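PDB 5XDE: thermophilic dibenzothiophene desulfurization enzyme C from Paenibacillus sp. A11-2, which probably catalyses the FMNH2- and oxygen-dependent oxidation of dibenzothiophene to its sulfoxide and then its sulfone, as a flavin monooxygenase with an acyl-CoA dehydrogenase fold. Local coordinates for residues A[49-54]-A[119-124]; A[55-60]-A[93-98]; A[84-89]-A[208-213]. All coordinates share one frame; numbering follows the deposited sequence.

Contact 1. Residues A[49-54]-A[119-124]; sequences IRRSGL and RERWFL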
# COMPACT_ATOMS: atom_id res chain seq x y z
N ILE A 49 -28.41 28.02 -1.82
CA ILE A 49 -28.80 26.82 -2.55
C ILE A 49 -30.29 26.87 -2.87
O ILE A 49 -30.70 26.50 -3.98
CB ILE A 49 -28.39 25.57 -1.75
CG1 ILE A 49 -26.87 25.43 -1.78
CG2 ILE A 49 -29.05 24.31 -2.29
CD1 ILE A 49 -26.38 24.31 -0.89
N ARG A 50 -31.12 27.34 -1.93
CA ARG A 50 -32.54 27.53 -2.22
C ARG A 50 -32.75 28.48 -3.40
O ARG A 50 -33.53 28.19 -4.31
CB ARG A 50 -33.26 28.06 -0.97
CG ARG A 50 -33.43 27.03 0.16
CD ARG A 50 -34.30 27.58 1.29
NE ARG A 50 -34.63 26.59 2.31
CZ ARG A 50 -33.95 26.40 3.45
NH1 ARG A 50 -34.33 25.48 4.32
NH2 ARG A 50 -32.87 27.14 3.71
N ARG A 51 -32.04 29.62 -3.41
CA ARG A 51 -32.21 30.58 -4.50
C ARG A 51 -31.76 30.00 -5.84
O ARG A 51 -32.30 30.37 -6.89
CB ARG A 51 -31.45 31.88 -4.22
CG ARG A 51 -32.00 32.70 -3.05
CD ARG A 51 -31.38 34.11 -2.99
NE ARG A 51 -29.95 34.10 -2.70
CZ ARG A 51 -29.43 34.03 -1.48
NH1 ARG A 51 -30.21 33.94 -0.41
NH2 ARG A 51 -28.11 34.05 -1.32
N SER A 52 -30.80 29.07 -5.82
CA SER A 52 -30.23 28.54 -7.05
C SER A 52 -31.24 27.71 -7.84
O SER A 52 -31.10 27.57 -9.06
CB SER A 52 -29.00 27.68 -6.73
OG SER A 52 -29.38 26.36 -6.35
N GLY A 53 -32.23 27.13 -7.17
CA GLY A 53 -33.16 26.22 -7.81
C GLY A 53 -32.67 24.78 -7.90
O GLY A 53 -33.46 23.90 -8.24
N LEU A 54 -31.40 24.51 -7.57
CA LEU A 54 -30.89 23.16 -7.80
C LEU A 54 -31.54 22.12 -6.90
O LEU A 54 -31.48 20.93 -7.21
CB LEU A 54 -29.36 23.13 -7.61
CG LEU A 54 -28.57 24.01 -8.59
CD1 LEU A 54 -27.06 23.97 -8.30
CD2 LEU A 54 -28.87 23.64 -10.06
N ARG A 119 -42.09 26.19 -4.65
CA ARG A 119 -42.46 27.53 -4.19
C ARG A 119 -41.88 27.83 -2.82
O ARG A 119 -41.43 28.96 -2.56
CB ARG A 119 -43.99 27.67 -4.16
CG ARG A 119 -44.59 28.28 -5.40
CD ARG A 119 -46.12 28.20 -5.39
NE ARG A 119 -46.78 29.32 -4.72
CZ ARG A 119 -48.08 29.59 -4.85
NH1 ARG A 119 -48.84 28.83 -5.62
NH2 ARG A 119 -48.63 30.62 -4.21
N GLU A 120 -41.90 26.85 -1.91
CA GLU A 120 -41.34 27.04 -0.58
C GLU A 120 -39.85 26.74 -0.53
O GLU A 120 -39.22 27.00 0.51
CB GLU A 120 -42.11 26.17 0.42
CG GLU A 120 -43.58 26.55 0.51
CD GLU A 120 -44.35 25.77 1.56
OE1 GLU A 120 -43.81 24.82 2.16
OE2 GLU A 120 -45.53 26.12 1.80
N ARG A 121 -39.27 26.25 -1.63
CA ARG A 121 -37.83 25.96 -1.72
C ARG A 121 -37.38 24.98 -0.63
O ARG A 121 -36.43 25.22 0.12
CB ARG A 121 -37.01 27.26 -1.69
CG ARG A 121 -37.68 28.37 -2.52
CD ARG A 121 -36.77 29.58 -2.76
NE ARG A 121 -36.24 30.15 -1.52
CZ ARG A 121 -35.51 31.26 -1.50
NH1 ARG A 121 -35.27 31.91 -2.64
NH2 ARG A 121 -35.04 31.73 -0.36
N TRP A 122 -38.08 23.85 -0.56
CA TRP A 122 -37.76 22.82 0.42
C TRP A 122 -36.31 22.34 0.31
O TRP A 122 -35.83 21.99 -0.77
CB TRP A 122 -38.67 21.61 0.22
CG TRP A 122 -40.07 21.82 0.66
CD1 TRP A 122 -40.64 22.97 1.13
CD2 TRP A 122 -41.11 20.84 0.62
NE1 TRP A 122 -41.97 22.76 1.41
CE2 TRP A 122 -42.29 21.46 1.11
CE3 TRP A 122 -41.16 19.49 0.25
CZ2 TRP A 122 -43.50 20.77 1.22
CZ3 TRP A 122 -42.38 18.81 0.37
CH2 TRP A 122 -43.52 19.45 0.85
N PHE A 123 -35.64 22.29 1.46
CA PHE A 123 -34.33 21.69 1.62
C PHE A 123 -34.56 20.56 2.62
O PHE A 123 -34.86 20.81 3.79
CB PHE A 123 -33.33 22.75 2.12
CG PHE A 123 -31.87 22.45 1.85
CD1 PHE A 123 -31.37 21.16 1.95
CD2 PHE A 123 -31.00 23.48 1.53
CE1 PHE A 123 -30.02 20.90 1.71
CE2 PHE A 123 -29.64 23.24 1.29
CZ PHE A 123 -29.15 21.94 1.38
N LEU A 124 -34.49 19.31 2.15
CA LEU A 124 -34.99 18.19 2.93
C LEU A 124 -33.95 17.71 3.93
O LEU A 124 -32.75 17.69 3.64
CB LEU A 124 -35.40 17.04 2.02
CG LEU A 124 -36.51 17.35 1.01
CD1 LEU A 124 -36.80 16.14 0.14
CD2 LEU A 124 -37.79 17.79 1.71
O HOH W 1 -33.11 33.88 0.06
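Arg50 lays its aliphatic chain across Arg121 at about a right angle, CB resting over one face of the Arg121 guanidinium, 3.5 Å above its plane and offset toward the rim. The chain of Arg50 is extended from CG to NE and runs past the Arg121 carbonyl, CD lying 3.4 Å from Arg121 O. At its far end NE gives that oxygen a weak hydrogen bond of 3.1 Å. The carbonyl lies at the guanidinium edge, near its plane, but the N-H points well off it (131°). Over one face of the same group comes Phe123 CB, 3.6 Å from Arg50 NH1. The stronger partners of the Arg50 head are acidic: NH1 forms a salt bridge with Asp166, and NH2 with Asp164 and Asp47. Asp166 also accepts from Phe123 N, which ties the charged cluster to the backbone just after helix 107-120.

Arg121, where the chain leaves helix 107-120 with positive phi, bends at chi3 (-54°) and thereby carries its guanidinium alongside helix 43-52, NH1 lying 3.4 Å from Arg51 CG. Arg51 and Arg121 do not bond directly; a water accepts from Arg51 NH1 and Arg121 NH2, lying in plane at the edge of both guanidinium groups. Beside the charged groups, Ile49 CG2 meets the Phe123 ring obliquely at CE2, 3.8 Å away, while Arg46 makes a cation-pi contact with that ring.

At this junction of two helix ends in the N-terminal helical domain, the three arginines meet with guanidinium nitrogens against aliphatic carbons, their charged atoms staying more than 5 Å apart. The aspartates around Arg50 probably offset much of its charge, and the shared water is likely to ease the approach of Arg51 to Arg121.

Contact 2. Residues A[55-60]-A[93-98]; sequences LTLLIS and YHFSNF. With FMN (flavin mononucleotide), chain E.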
# COMPACT_ATOMS: atom_id res chain seq x y z
N LEU A 55 -32.18 22.53 -5.80
CA LEU A 55 -32.88 21.54 -4.99
C LEU A 55 -34.01 20.87 -5.77
O LEU A 55 -34.49 19.81 -5.35
CB LEU A 55 -33.42 22.18 -3.72
CG LEU A 55 -32.38 22.75 -2.74
CD1 LEU A 55 -33.10 23.58 -1.69
CD2 LEU A 55 -31.56 21.62 -2.08
N THR A 56 -34.44 21.47 -6.89
CA THR A 56 -35.55 20.98 -7.70
C THR A 56 -35.09 20.23 -8.95
O THR A 56 -35.88 20.04 -9.88
CB THR A 56 -36.48 22.15 -8.10
OG1 THR A 56 -35.86 22.98 -9.10
CG2 THR A 56 -36.83 23.01 -6.90
N LEU A 57 -33.83 19.79 -8.99
CA LEU A 57 -33.26 19.21 -10.21
C LEU A 57 -34.09 18.04 -10.74
O LEU A 57 -34.22 17.88 -11.96
CB LEU A 57 -31.83 18.73 -9.94
CG LEU A 57 -30.73 19.77 -10.14
CD1 LEU A 57 -29.43 19.30 -9.46
CD2 LEU A 57 -30.49 20.00 -11.61
N LEU A 58 -34.61 17.19 -9.86
CA LEU A 58 -35.30 15.97 -10.26
C LEU A 58 -36.81 16.12 -10.32
O LEU A 58 -37.50 15.15 -10.64
CB LEU A 58 -34.94 14.83 -9.31
CG LEU A 58 -33.47 14.42 -9.39
CD1 LEU A 58 -33.18 13.33 -8.35
CD2 LEU A 58 -33.14 13.93 -10.78
N ILE A 59 -37.33 17.29 -10.00
CA ILE A 59 -38.76 17.55 -10.14
C ILE A 59 -39.04 17.91 -11.59
O ILE A 59 -38.29 18.69 -12.20
CB ILE A 59 -39.22 18.66 -9.18
CG1 ILE A 59 -39.12 18.17 -7.73
CG2 ILE A 59 -40.63 19.15 -9.53
CD1 ILE A 59 -39.44 19.23 -6.70
N SER A 60 -40.09 17.32 -12.16
CA SER A 60 -40.41 17.54 -13.56
C SER A 60 -40.71 19.01 -13.81
O SER A 60 -41.12 19.76 -12.92
CB SER A 60 -41.61 16.69 -13.96
OG SER A 60 -42.76 17.12 -13.24
N TYR A 93 -27.58 14.72 0.63
CA TYR A 93 -28.58 14.04 1.44
C TYR A 93 -29.98 14.51 1.11
O TYR A 93 -30.94 13.73 1.21
CB TYR A 93 -28.32 14.25 2.93
CG TYR A 93 -27.35 13.26 3.51
CD1 TYR A 93 -27.72 12.45 4.57
CD2 TYR A 93 -26.07 13.15 3.00
CE1 TYR A 93 -26.84 11.54 5.11
CE2 TYR A 93 -25.18 12.24 3.52
CZ TYR A 93 -25.56 11.44 4.59
OH TYR A 93 -24.66 10.54 5.12
N HIS A 94 -30.14 15.79 0.76
CA HIS A 94 -31.43 16.26 0.25
C HIS A 94 -31.92 15.36 -0.87
O HIS A 94 -33.10 14.99 -0.91
CB HIS A 94 -31.30 17.70 -0.24
CG HIS A 94 -32.43 18.16 -1.11
ND1 HIS A 94 -33.56 18.76 -0.60
CD2 HIS A 94 -32.58 18.16 -2.46
CE1 HIS A 94 -34.37 19.07 -1.59
NE2 HIS A 94 -33.80 18.73 -2.73
N PHE A 95 -31.02 14.95 -1.77
CA PHE A 95 -31.42 14.11 -2.90
C PHE A 95 -31.61 12.66 -2.50
O PHE A 95 -32.41 11.97 -3.13
CB PHE A 95 -30.42 14.25 -4.04
CG PHE A 95 -30.58 15.55 -4.77
CD1 PHE A 95 -31.64 15.74 -5.64
CD2 PHE A 95 -29.72 16.61 -4.54
CE1 PHE A 95 -31.82 16.97 -6.29
CE2 PHE A 95 -29.90 17.83 -5.19
CZ PHE A 95 -30.95 18.00 -6.07
N SER A 96 -30.89 12.17 -1.49
CA SER A 96 -31.25 10.86 -0.93
C SER A 96 -32.65 10.89 -0.34
O SER A 96 -33.44 9.96 -0.55
CB SER A 96 -30.24 10.42 0.12
OG SER A 96 -30.67 9.20 0.72
N ASN A 97 -32.98 11.95 0.40
CA ASN A 97 -34.32 12.10 0.95
C ASN A 97 -35.35 12.23 -0.17
O ASN A 97 -36.42 11.61 -0.12
CB ASN A 97 -34.39 13.32 1.88
CG ASN A 97 -33.46 13.19 3.09
OD1 ASN A 97 -33.22 12.09 3.60
ND2 ASN A 97 -32.93 14.33 3.56
N PHE A 98 -35.04 13.04 -1.19
CA PHE A 98 -35.97 13.22 -2.30
C PHE A 98 -36.20 11.91 -3.02
O PHE A 98 -37.34 11.56 -3.36
CB PHE A 98 -35.46 14.28 -3.27
CG PHE A 98 -36.40 14.47 -4.45
CD1 PHE A 98 -37.50 15.32 -4.34
CD2 PHE A 98 -36.23 13.75 -5.62
CE1 PHE A 98 -38.39 15.47 -5.41
CE2 PHE A 98 -37.10 13.89 -6.68
CZ PHE A 98 -38.18 14.76 -6.58
N1 FMN E . -27.52 8.36 9.56
C2 FMN E . -28.78 8.66 9.07
O2 FMN E . -29.69 7.86 9.28
N3 FMN E . -29.01 9.83 8.37
C4 FMN E . -27.96 10.72 8.15
O4 FMN E . -28.18 11.77 7.53
C4A FMN E . -26.69 10.42 8.65
N5 FMN E . -25.65 11.30 8.44
C5A FMN E . -24.38 11.01 8.92
C6 FMN E . -23.33 11.91 8.70
C7 FMN E . -22.05 11.64 9.17
C7M FMN E . -20.96 12.65 8.91
C8 FMN E . -21.83 10.46 9.88
C8M FMN E . -20.48 10.11 10.43
C9 FMN E . -22.88 9.56 10.10
C9A FMN E . -24.16 9.83 9.63
N10 FMN E . -25.21 8.92 9.83
C10 FMN E . -26.47 9.24 9.35
C1' FMN E . -25.01 7.66 10.65
C2' FMN E . -24.31 6.45 10.04
O2' FMN E . -25.12 5.92 9.01
C3' FMN E . -24.08 5.39 11.13
O3' FMN E . -25.30 5.12 11.78
C4' FMN E . -23.06 5.81 12.20
O4' FMN E . -21.95 6.39 11.56
C5' FMN E . -22.61 4.64 13.08
O5' FMN E . -21.59 5.03 13.98
P FMN E . -20.54 3.96 14.61
O1P FMN E . -19.54 3.56 13.54
O2P FMN E . -19.80 4.56 15.80
O3P FMN E . -21.30 2.75 15.10
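The His94 imidazole carries Leu55 CD2 on one face, the methyl carbon 3.5 Å from the ring centroid and 5° off the normal, a CH-pi contact over the middle of the ring. At its edge, in plane, lies Phe95 CD2, and His94 CD2 in turn sits over one face of the Phe95 ring. Phe95 also meets the loop obliquely, its CZ 3.9 Å from Leu57 CD1 and its CD1 approached by Leu58 CD1. One turn further along helix 85-104, the Phe98 ring is met obliquely by two neighbours, CE2 by Leu58 CB at 3.5 Å and CE1 by Ile59 CG1 at 3.6 Å.

His94 reaches the loop because chi1 (164°) swings its ring away from the backbone N, and there NE2 donates to Leu55 O at 2.9 Å. The donor lies in the carbonyl plane on a lone pair, and the N-H...O angle is 156°. On the other side of the imidazole ND1 probably accepts from Leu124 N, on the chain leading into the beta domain; with both nitrogens engaged, the ring would be held against rotation. Replacing His94 by alanine is likely to leave Leu55 O and Leu124 N without their side-chain partner and to open a gap under the Leu55 methyl.

Tyr93, an FMN-binding residue, points to the flavin side of the helix, whereas the rings of His94, Phe95 and Phe98 reach the 55-60 loop. Donating through NE2 while probably accepting at ND1, His94 is consistent with a neutral imidazole protonated on NE2, a polar bridge within an otherwise apolar interface.

Contact 3. Residues A[84-89]-A[208-213]; sequences DASLGH and RQTDSG. With FMN (flavin mononucleotide), chain E.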
# COMPACT_ATOMS: atom_id res chain seq x y z
N ASP A 84 -16.91 22.70 -0.31
CA ASP A 84 -17.37 22.69 1.07
C ASP A 84 -18.03 21.34 1.31
O ASP A 84 -19.11 21.07 0.79
CB ASP A 84 -18.35 23.85 1.31
CG ASP A 84 -18.84 23.93 2.75
OD1 ASP A 84 -19.08 22.88 3.37
OD2 ASP A 84 -18.98 25.06 3.28
N ALA A 85 -17.35 20.48 2.08
CA ALA A 85 -17.84 19.12 2.26
C ALA A 85 -19.15 19.09 3.03
O ALA A 85 -19.98 18.21 2.78
CB ALA A 85 -16.80 18.27 2.97
N SER A 86 -19.36 20.02 3.97
CA SER A 86 -20.62 20.00 4.72
C SER A 86 -21.79 20.39 3.82
O SER A 86 -22.85 19.77 3.88
CB SER A 86 -20.54 20.92 5.94
OG SER A 86 -19.70 20.38 6.95
N LEU A 87 -21.61 21.42 2.99
CA LEU A 87 -22.67 21.78 2.06
C LEU A 87 -22.86 20.70 1.00
O LEU A 87 -24.00 20.45 0.57
CB LEU A 87 -22.37 23.13 1.42
CG LEU A 87 -22.55 24.33 2.35
CD1 LEU A 87 -22.02 25.55 1.65
CD2 LEU A 87 -24.02 24.52 2.73
N GLY A 88 -21.79 20.03 0.57
CA GLY A 88 -21.95 18.93 -0.37
C GLY A 88 -22.75 17.79 0.24
O GLY A 88 -23.59 17.17 -0.43
N HIS A 89 -22.48 17.49 1.50
CA HIS A 89 -23.21 16.46 2.23
C HIS A 89 -24.69 16.82 2.35
O HIS A 89 -25.56 16.00 2.06
CB HIS A 89 -22.56 16.28 3.60
CG HIS A 89 -23.33 15.42 4.54
ND1 HIS A 89 -22.97 14.12 4.82
CD2 HIS A 89 -24.40 15.69 5.32
CE1 HIS A 89 -23.79 13.62 5.72
NE2 HIS A 89 -24.68 14.55 6.03
N ARG A 208 -18.34 19.65 9.85
CA ARG A 208 -18.71 20.42 11.02
C ARG A 208 -19.97 21.27 10.82
O ARG A 208 -20.50 21.78 11.81
CB ARG A 208 -17.54 21.31 11.45
CG ARG A 208 -16.44 20.53 12.18
CD ARG A 208 -15.32 21.42 12.71
NE ARG A 208 -15.82 22.50 13.57
CZ ARG A 208 -16.26 22.34 14.81
NH1 ARG A 208 -16.28 21.13 15.37
NH2 ARG A 208 -16.69 23.39 15.51
N GLN A 209 -20.46 21.42 9.59
CA GLN A 209 -21.66 22.22 9.35
C GLN A 209 -22.82 21.39 8.80
O GLN A 209 -23.73 21.95 8.18
CB GLN A 209 -21.36 23.40 8.44
CG GLN A 209 -20.57 24.50 9.17
CD GLN A 209 -20.68 25.86 8.52
OE1 GLN A 209 -20.25 26.06 7.39
NE2 GLN A 209 -21.27 26.81 9.25
N THR A 210 -22.82 20.07 9.04
CA THR A 210 -23.91 19.24 8.53
C THR A 210 -25.09 19.13 9.48
O THR A 210 -26.13 18.58 9.10
CB THR A 210 -23.41 17.82 8.20
OG1 THR A 210 -22.89 17.18 9.37
CG2 THR A 210 -22.34 17.85 7.11
N ASP A 211 -24.96 19.62 10.72
CA ASP A 211 -26.07 19.59 11.68
C ASP A 211 -26.57 18.17 11.90
O ASP A 211 -27.78 17.93 12.01
CB ASP A 211 -27.22 20.50 11.23
CG ASP A 211 -26.82 21.97 11.15
OD1 ASP A 211 -26.68 22.59 12.22
OD2 ASP A 211 -26.65 22.49 10.03
N SER A 212 -25.65 17.22 11.96
CA SER A 212 -26.01 15.81 12.10
C SER A 212 -26.14 15.39 13.55
O SER A 212 -25.71 14.31 13.94
CB SER A 212 -24.98 14.93 11.38
OG SER A 212 -24.88 15.31 10.01
N GLY A 213 -26.74 16.24 14.38
CA GLY A 213 -27.01 15.93 15.77
C GLY A 213 -28.31 15.16 15.93
O GLY A 213 -28.86 14.61 14.98
N1 FMN E . -27.52 8.36 9.56
C2 FMN E . -28.78 8.66 9.07
O2 FMN E . -29.69 7.86 9.28
N3 FMN E . -29.01 9.83 8.37
C4 FMN E . -27.96 10.72 8.15
O4 FMN E . -28.18 11.77 7.53
C4A FMN E . -26.69 10.42 8.65
N5 FMN E . -25.65 11.30 8.44
C5A FMN E . -24.38 11.01 8.92
C6 FMN E . -23.33 11.91 8.70
C7 FMN E . -22.05 11.64 9.17
C7M FMN E . -20.96 12.65 8.91
C8 FMN E . -21.83 10.46 9.88
C8M FMN E . -20.48 10.11 10.43
C9 FMN E . -22.88 9.56 10.10
C9A FMN E . -24.16 9.83 9.63
N10 FMN E . -25.21 8.92 9.83
C10 FMN E . -26.47 9.24 9.35
C1' FMN E . -25.01 7.66 10.65
C2' FMN E . -24.31 6.45 10.04
O2' FMN E . -25.12 5.92 9.01
C3' FMN E . -24.08 5.39 11.13
O3' FMN E . -25.30 5.12 11.78
C4' FMN E . -23.06 5.81 12.20
O4' FMN E . -21.95 6.39 11.56
C5' FMN E . -22.61 4.64 13.08
O5' FMN E . -21.59 5.03 13.98
P FMN E . -20.54 3.96 14.61
O1P FMN E . -19.54 3.56 13.54
O2P FMN E . -19.80 4.56 15.80
O3P FMN E . -21.30 2.75 15.10
O HOH W 2 -18.51 24.22 6.17
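Ser86 and His89, one turn apart on helix 85-104, are set by different first torsions: Ser86 OG lies beside its backbone N (chi1 -72°), turned to the 208-213 loop, while His89 CG stands anti to its own N (chi1 170°), carrying the ring out past Thr210. Ser86 OG accepts from Gln209 N at 2.9 Å, with an N-H...O angle of 158°, and Ser86 CB packs against Gln209 CB at 3.6 Å.

The Thr210 methyl wedges between the two helix side chains. CG2 touches Ser86 CA, and the Thr210 and His89 side chains cross at about a right angle, Thr210 CG2 lying 3.5 Å from His89 CD2. Thr210 OG1 is 2.8 Å from Ser212 OG in a hydrogen bond and also bonds to Met207 O. Ser160 links the two sides, hydrogen-bonding both to His89 NE2 and to Ser212 OG, and it also binds FMN. The far corner of the imidazole faces the flavin, His89 CE1 lying 3.5 Å from FMN C6, and the same ring stacks on Tyr93.

At the start of the helix Asp84 is the N-cap, its OD1 accepting from Leu87 N at 2.9 Å from above the carboxylate plane. Asp84 OD2 forms a salt bridge with Arg35, and a water is positioned between OD2 and Gln209 OE1.

The contact therefore joins the capped start of a helix in the N-terminal helical domain to a loop of the beta domain. That junction, with flavin lying beside it, is characteristic of the acyl-CoA dehydrogenase fold; here His89 and Ser212 line the benzenoid side of the FMN site.

From the N terminus, the chain leaves helix 43-52 and enters the 55-60 loop, which helix 85-104 meets in contact 2, closing a loop nested inside the longer one that contact 1 closes at the end of helix 107-120. Contacts 1 and 2 touch, and together tie the N-terminal helical domain to the chain leading into the beta domain. Contact 3 crosses both: it begins earlier on helix 85-104 and closes far along the chain at 208-213, joining helical and beta domains. Contacts 2 and 3 share that helix, whose FMN-facing residues include His89 and Tyr93.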